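Enoyl-CoA hydratase subunit I (PDB 2QQ3) probably acts as a hydro-lyase of the enoyl-CoA hydratase/isomerase family, adding water across the double bond of enoyl-CoA thioesters. Local coordinates at residues 50-55 / 97-102. Numbering follows the deposited sequence.
Sequences VRVIVL and PMIAAV
The carbonyl oxygen L55 O accepts the amide A101 N at 2.7 Å, the N-H almost straight on it (172°), while the CA-H of A100 also faces this oxygen. It is the last of four backbone bonds in a parallel ladder between two inner strands of the crotonase-fold core sheet, flanked by strands 15-20 and 119-123. I53 N gives its hydrogen to P97 O, I53 O takes that of I99 N at 2.8 Å, and L55 N returns one to I99 O, so I53 and L55 use both backbone polar groups here. V54 turns its own the other way, to G16 and I18 of strand 15-20.

Side chains alternate between two buried faces. On the face of I53, L55 and M98, the methionine does the reaching: chi3 of 75° bends its chain and brings the methyl CE obliquely against the L55 isobutyl group, 3.7 Å from CD1. Farther back, M98 CG lies beside I53 CB, and V41 of helix 31-46 covers both residues. The other face carries V54, I99 and A101 beneath helix 186-197, where T190 meets V54 and A101. Here V52 CG1, anti to the backbone N (chi1 179°), touches the I99 tip, 3.9 Å from CD1, whereas V54 CG1 approaches A101 CB at 4.2 Å. W161 of a second subunit packs on P97, placing this end of the ladder near a subunit interface. There the proline ring comes up to the carbonyl of R51, with P97 CD 3.3 Å from R51 O.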
loop_
_atom_site.group_PDB
_atom_site.type_symbol
_atom_site.label_atom_id
_atom_site.label_comp_id
_atom_site.label_asym_id
_atom_site.label_seq_id
_atom_site.Cartn_x
_atom_site.Cartn_y
_atom_site.Cartn_z
ATOM N N VAL C 50 -13.935 29.581 12.621
ATOM C CA VAL C 50 -12.860 29.828 11.666
ATOM C C VAL C 50 -12.959 28.770 10.570
ATOM O O VAL C 50 -12.601 27.605 10.776
ATOM C CB VAL C 50 -11.479 29.751 12.339
ATOM C CG1 VAL C 50 -10.382 29.898 11.290
ATOM C CG2 VAL C 50 -11.358 30.849 13.383
ATOM N N ARG C 51 -13.451 29.180 9.405
ATOM C CA ARG C 51 -13.638 28.272 8.279
ATOM C C ARG C 51 -12.434 28.157 7.343
ATOM O O ARG C 51 -12.375 27.244 6.513
ATOM C CB ARG C 51 -14.868 28.702 7.469
ATOM C CG ARG C 51 -16.188 28.615 8.225
ATOM C CD ARG C 51 -17.359 28.860 7.286
ATOM N NE ARG C 51 -18.654 28.708 7.944
ATOM C CZ ARG C 51 -19.827 28.782 7.313
ATOM N NH1 ARG C 51 -19.871 29.005 6.004
ATOM N NH2 ARG C 51 -20.958 28.630 7.988
ATOM N N VAL C 52 -11.489 29.082 7.465
ATOM C CA VAL C 52 -10.296 29.085 6.617
ATOM C C VAL C 52 -9.132 29.682 7.395
ATOM O O VAL C 52 -9.307 30.658 8.130
ATOM C CB VAL C 52 -10.509 29.938 5.338
ATOM C CG1 VAL C 52 -9.246 29.943 4.499
ATOM C CG2 VAL C 52 -11.672 29.394 4.530
ATOM N N ILE C 53 -7.951 29.099 7.227
ATOM C CA ILE C 53 -6.748 29.558 7.913
ATOM C C ILE C 53 -5.726 30.076 6.899
ATOM O O ILE C 53 -5.490 29.452 5.867
ATOM C CB ILE C 53 -6.104 28.403 8.719
ATOM C CG1 ILE C 53 -7.091 27.896 9.776
ATOM C CG2 ILE C 53 -4.802 28.868 9.358
ATOM C CD1 ILE C 53 -6.592 26.687 10.554
ATOM N N VAL C 54 -5.117 31.214 7.206
ATOM C CA VAL C 54 -4.126 31.811 6.321
ATOM C C VAL C 54 -2.791 31.960 7.033
ATOM O O VAL C 54 -2.720 32.526 8.126
ATOM C CB VAL C 54 -4.581 33.209 5.829
ATOM C CG1 VAL C 54 -3.427 33.923 5.126
ATOM C CG2 VAL C 54 -5.762 33.067 4.880
ATOM N N LEU C 55 -1.739 31.442 6.412
ATOM C CA LEU C 55 -0.399 31.547 6.974
ATOM C C LEU C 55 0.392 32.513 6.107
ATOM O O LEU C 55 0.303 32.460 4.880
ATOM C CB LEU C 55 0.314 30.192 6.958
ATOM C CG LEU C 55 -0.330 28.960 7.602
ATOM C CD1 LEU C 55 0.644 27.791 7.512
ATOM C CD2 LEU C 55 -0.674 29.239 9.055
ATOM N N PRO C 97 -9.628 24.211 5.868
ATOM C CA PRO C 97 -8.873 24.625 4.680
ATOM C C PRO C 97 -7.739 25.567 5.093
ATOM O O PRO C 97 -7.937 26.462 5.922
ATOM C CB PRO C 97 -9.929 25.321 3.831
ATOM C CG PRO C 97 -11.166 24.518 4.140
ATOM C CD PRO C 97 -11.080 24.364 5.645
ATOM N N MET C 98 -6.553 25.353 4.534
ATOM C CA MET C 98 -5.393 26.181 4.854
ATOM C C MET C 98 -4.775 26.793 3.606
ATOM O O MET C 98 -4.569 26.108 2.604
ATOM C CB MET C 98 -4.319 25.359 5.557
ATOM C CG MET C 98 -4.679 24.886 6.942
ATOM S SD MET C 98 -3.236 24.133 7.708
ATOM C CE MET C 98 -2.288 25.599 8.092
ATOM N N ILE C 99 -4.467 28.083 3.679
ATOM C CA ILE C 99 -3.866 28.779 2.552
ATOM C C ILE C 99 -2.560 29.457 2.949
ATOM O O ILE C 99 -2.492 30.143 3.970
ATOM C CB ILE C 99 -4.795 29.874 2.004
ATOM C CG1 ILE C 99 -6.139 29.273 1.590
ATOM C CG2 ILE C 99 -4.119 30.570 0.829
ATOM C CD1 ILE C 99 -7.178 30.321 1.198
ATOM N N ALA C 100 -1.522 29.259 2.144
ATOM C CA ALA C 100 -0.245 29.898 2.419
ATOM C C ALA C 100 -0.125 31.125 1.528
ATOM O O ALA C 100 -0.230 31.023 0.301
ATOM C CB ALA C 100 0.909 28.948 2.143
ATOM N N ALA C 101 0.060 32.285 2.155
ATOM C CA ALA C 101 0.244 33.541 1.435
ATOM C C ALA C 101 1.745 33.779 1.518
ATOM O O ALA C 101 2.237 34.401 2.464
ATOM C CB ALA C 101 -0.518 34.670 2.119
ATOM N N VAL C 102 2.467 33.259 0.531
ATOM C CA VAL C 102 3.920 33.363 0.501
ATOM C C VAL C 102 4.379 34.733 0.022
ATOM O O VAL C 102 4.456 34.997 -1.182
ATOM C CB VAL C 102 4.526 32.260 -0.396
ATOM C CG1 VAL C 102 6.048 32.268 -0.274
ATOM C CG2 VAL C 102 3.972 30.895 0.014
#